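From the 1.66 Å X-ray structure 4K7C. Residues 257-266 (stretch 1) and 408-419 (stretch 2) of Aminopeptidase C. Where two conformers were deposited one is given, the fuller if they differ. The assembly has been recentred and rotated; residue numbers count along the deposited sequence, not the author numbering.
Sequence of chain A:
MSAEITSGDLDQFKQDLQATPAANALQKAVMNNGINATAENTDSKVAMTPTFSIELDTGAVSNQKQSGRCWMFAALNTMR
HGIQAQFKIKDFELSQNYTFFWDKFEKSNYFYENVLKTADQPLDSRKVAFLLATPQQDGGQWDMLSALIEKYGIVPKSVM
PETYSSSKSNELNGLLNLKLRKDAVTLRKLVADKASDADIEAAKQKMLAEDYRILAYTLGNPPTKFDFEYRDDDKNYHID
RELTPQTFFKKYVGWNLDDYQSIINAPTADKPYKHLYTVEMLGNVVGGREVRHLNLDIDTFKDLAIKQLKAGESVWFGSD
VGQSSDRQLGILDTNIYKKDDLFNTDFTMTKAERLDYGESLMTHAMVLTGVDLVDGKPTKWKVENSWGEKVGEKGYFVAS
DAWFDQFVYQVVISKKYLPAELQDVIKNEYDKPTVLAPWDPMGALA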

# COMPACT_ATOMS: atom_id res chain seq x y z
N LEU A 257 27.56 34.67 19.24
CA LEU A 257 27.20 33.45 19.92
C LEU A 257 27.48 33.55 21.41
O LEU A 257 26.85 32.85 22.22
N ASP A 258 28.31 34.51 21.80
CA ASP A 258 28.40 34.82 23.21
C ASP A 258 27.17 35.37 23.90
O ASP A 258 27.19 35.43 25.15
N ASP A 259 26.21 35.90 23.14
CA ASP A 259 25.09 36.59 23.65
C ASP A 259 24.10 35.59 24.30
O ASP A 259 23.15 36.07 24.86
N TYR A 260 24.36 34.26 24.23
CA TYR A 260 23.30 33.20 24.58
C TYR A 260 23.71 32.43 25.78
O TYR A 260 24.85 32.04 25.90
N GLN A 261 22.77 32.19 26.67
CA GLN A 261 23.04 31.40 27.85
C GLN A 261 22.06 30.18 27.92
O GLN A 261 20.86 30.34 27.87
N SER A 262 22.66 29.04 28.14
CA SER A 262 21.94 27.82 28.46
C SER A 262 21.47 27.93 29.89
O SER A 262 22.28 28.13 30.79
N ILE A 263 20.17 27.82 30.07
CA ILE A 263 19.51 27.85 31.38
C ILE A 263 18.89 26.50 31.63
O ILE A 263 18.24 25.96 30.70
N ILE A 264 19.11 25.96 32.83
CA ILE A 264 18.48 24.66 33.20
C ILE A 264 17.58 24.85 34.38
O ILE A 264 17.68 25.87 35.07
N ASN A 265 16.69 23.86 34.61
CA ASN A 265 15.90 23.79 35.82
C ASN A 265 16.02 22.35 36.29
O ASN A 265 15.29 21.47 35.80
N ALA A 266 16.97 22.11 37.18
CA ALA A 266 17.23 20.83 37.72
C ALA A 266 17.15 20.97 39.28
O ALA A 266 18.12 21.42 39.92
N VAL A 408 10.32 19.96 30.92
CA VAL A 408 11.33 20.83 30.29
C VAL A 408 12.48 21.10 31.27
O VAL A 408 12.22 21.55 32.43
N TYR A 409 13.71 20.85 30.81
CA TYR A 409 14.90 21.00 31.60
C TYR A 409 15.84 22.12 31.16
O TYR A 409 16.64 22.53 31.99
N GLN A 410 15.70 22.61 29.93
CA GLN A 410 16.63 23.60 29.41
C GLN A 410 15.98 24.55 28.43
O GLN A 410 15.14 24.13 27.64
N VAL A 411 16.36 25.83 28.51
CA VAL A 411 16.01 26.82 27.50
C VAL A 411 17.31 27.64 27.25
O VAL A 411 18.18 27.68 28.12
N VAL A 412 17.46 28.11 26.02
CA VAL A 412 18.55 28.99 25.68
C VAL A 412 18.00 30.39 25.53
O VAL A 412 17.13 30.68 24.69
N ILE A 413 18.48 31.30 26.40
CA ILE A 413 18.00 32.68 26.46
C ILE A 413 19.11 33.72 26.13
O ILE A 413 20.24 33.51 26.56
N SER A 414 18.77 34.78 25.38
CA SER A 414 19.72 35.91 25.18
C SER A 414 19.93 36.60 26.50
O SER A 414 18.99 36.93 27.22
N LYS A 415 21.21 36.72 26.82
CA LYS A 415 21.71 37.30 28.07
C LYS A 415 21.07 38.66 28.42
O LYS A 415 20.88 38.99 29.61
N LYS A 416 20.75 39.44 27.38
CA LYS A 416 20.14 40.72 27.60
C LYS A 416 18.77 40.69 28.31
O LYS A 416 18.30 41.71 28.77
N TYR A 417 18.11 39.52 28.34
CA TYR A 417 16.82 39.40 29.01
C TYR A 417 17.02 39.06 30.46
O TYR A 417 16.06 39.09 31.21
N LEU A 418 18.27 38.74 30.84
CA LEU A 418 18.59 38.33 32.21
C LEU A 418 18.79 39.56 33.14
O LEU A 418 19.43 40.49 32.76
N PRO A 419 18.33 39.47 34.41
CA PRO A 419 18.61 40.47 35.43
C PRO A 419 20.11 40.60 35.60
O PRO A 419 20.87 39.65 35.39

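The strongest side-chain polar link joins Lys-415 to the 3-10 segment before the first strand. With chi1 m and its other three torsions t, the lysine extends fully, and its NZ donates to Asp-258 O at 2.8 Å; its backbone N also donates to Asp-259 O, 2.8 Å away. A long side chain ending in an amine suits this partly exposed place, because it can reach the carbonyl of Asp-258; the aliphatic chain runs across the start of the neighbouring strand, CE passing 3.8 Å from Gln-261 OE1. One water donates to Asp-258 OD1 (2.6 Å) and weakly accepts from Lys-415 NZ (3.5 Å); a second connects Asp-259 O (3.2 Å) with Lys-416 N (3.1 Å).

Inward, antiparallel pairing sends alternate side chains to opposite faces. Tyr-260, Ser-262, Ile-264, Gln-410, Val-412 and Ser-414 share one. There Tyr-260 (m) sets CB 3.8 Å from Val-412 CG1, while its ring meets Ser-414 obliquely, CE1 to OG 3.4 Å. Ile-264 (p, t) places CG2 3.5 Å from Gln-410 CG, an aliphatic contact.

The other face carries Gln-261, Ile-263, Val-411 and Ile-413. Gln-261 (t, p) curls back so that NE2 donates to Ser-262 O at 2.9 Å, giving its buried NE2 a backbone partner. Ile-263 (m, t), a branched hydrocarbon suited to a buried, apolar place, reaches far enough for CD1 to touch Ile-413 CB (3.7 Å) and Leu-418 CD2 (4.0 Å), while its CB meets Val-411 CG2 at 4.0 Å.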

# COMPACT_ATOMS: atom_id res chain seq x y z
CB LEU A 257 27.81 32.23 19.27
CG LEU A 257 27.16 31.94 17.90
CD1 LEU A 257 27.97 30.88 17.18
CD2 LEU A 257 25.68 31.58 17.92
CB ASP A 258 29.53 35.88 23.46
CG ASP A 258 30.88 35.27 23.60
OD1 ASP A 258 31.00 34.19 24.23
OD2 ASP A 258 31.85 35.91 23.11
CB ASP A 259 24.31 37.28 22.53
CG ASP A 259 25.00 38.53 21.98
OD1 ASP A 259 26.01 38.90 22.56
OD2 ASP A 259 24.46 39.09 21.00
CB TYR A 260 22.98 32.25 23.37
CG TYR A 260 22.53 33.08 22.19
CD1 TYR A 260 21.29 33.65 22.16
CD2 TYR A 260 23.41 33.43 21.17
CE1 TYR A 260 20.89 34.49 21.13
CE2 TYR A 260 23.02 34.28 20.12
CZ TYR A 260 21.79 34.80 20.12
OH TYR A 260 21.41 35.64 19.14
CB GLN A 261 22.91 32.27 29.07
CG GLN A 261 23.17 31.59 30.40
CD GLN A 261 24.55 31.06 30.49
OE1 GLN A 261 25.54 31.80 30.32
NE2 GLN A 261 24.67 29.81 30.79
CB SER A 262 22.79 26.60 28.25
OG SER A 262 22.06 25.44 28.70
CB ILE A 263 18.51 28.99 31.38
CG1 ILE A 263 19.35 30.32 31.26
CG2 ILE A 263 17.73 29.03 32.66
CD1 ILE A 263 18.53 31.51 31.06
CB ILE A 264 19.50 23.53 33.43
CG1 ILE A 264 20.45 23.80 34.61
CG2 ILE A 264 20.23 23.27 32.16
CD1 ILE A 264 21.41 22.68 34.99
CB ASN A 265 14.45 24.13 35.57
CG ASN A 265 13.62 23.95 36.78
OD1 ASN A 265 12.67 23.17 36.81
ND2 ASN A 265 13.96 24.72 37.84
CB ALA A 266 18.54 20.38 37.24
CB VAL A 408 10.74 22.14 29.86
CG1 VAL A 408 11.83 23.18 29.33
CG2 VAL A 408 9.67 21.92 28.81
CB TYR A 409 15.69 19.75 31.67
CG TYR A 409 14.91 18.54 32.24
CD1 TYR A 409 14.77 18.40 33.58
CD2 TYR A 409 14.37 17.55 31.41
CE1 TYR A 409 14.05 17.36 34.16
CE2 TYR A 409 13.70 16.46 31.99
CZ TYR A 409 13.55 16.37 33.37
OH TYR A 409 12.87 15.30 33.93
CB GLN A 410 17.72 22.90 28.64
CG GLN A 410 18.59 21.95 29.40
CD GLN A 410 19.67 21.46 28.49
OE1 GLN A 410 20.58 20.68 28.87
NE2 GLN A 410 19.56 21.90 27.25
CB VAL A 411 14.91 27.82 27.89
CG1 VAL A 411 13.53 27.17 27.81
CG2 VAL A 411 15.13 28.40 29.27
CB VAL A 412 19.33 28.52 24.44
CG1 VAL A 412 20.41 29.50 24.06
CG2 VAL A 412 19.93 27.17 24.66
CB ILE A 413 17.43 32.94 27.86
CG1 ILE A 413 16.23 31.94 28.13
CG2 ILE A 413 16.98 34.35 28.01
CD1 ILE A 413 15.03 32.19 27.29
CB SER A 414 19.35 36.95 24.15
OG SER A 414 18.83 36.42 23.00
CB LYS A 415 23.24 37.37 28.03
CG LYS A 415 23.95 36.05 28.26
CD LYS A 415 25.47 36.21 28.05
CE LYS A 415 26.14 34.92 28.18
NZ LYS A 415 27.59 35.00 27.86
CB LYS A 416 19.96 41.43 26.29
CG LYS A 416 18.95 40.80 25.37
CD LYS A 416 19.12 41.42 24.01
CE LYS A 416 18.03 41.02 23.09
NZ LYS A 416 18.08 41.99 21.94
CB TYR A 417 15.99 38.27 28.34
CG TYR A 417 15.65 38.56 26.95
CD1 TYR A 417 14.95 39.75 26.61
CD2 TYR A 417 16.01 37.69 25.95
CE1 TYR A 417 14.64 40.03 25.29
CE2 TYR A 417 15.73 37.97 24.63
CZ TYR A 417 15.04 39.13 24.31
OH TYR A 417 14.77 39.42 23.01
CB LEU A 418 19.89 37.57 32.24
CG LEU A 418 20.03 36.19 31.60
CD1 LEU A 418 21.38 35.55 31.92
CD2 LEU A 418 18.96 35.34 32.20
CB PRO A 419 17.99 39.86 36.71
CG PRO A 419 16.91 38.97 36.21
CD PRO A 419 17.50 38.36 34.96
O HOH W 1 29.92 32.97 26.31
O HOH W 2 22.17 39.08 24.69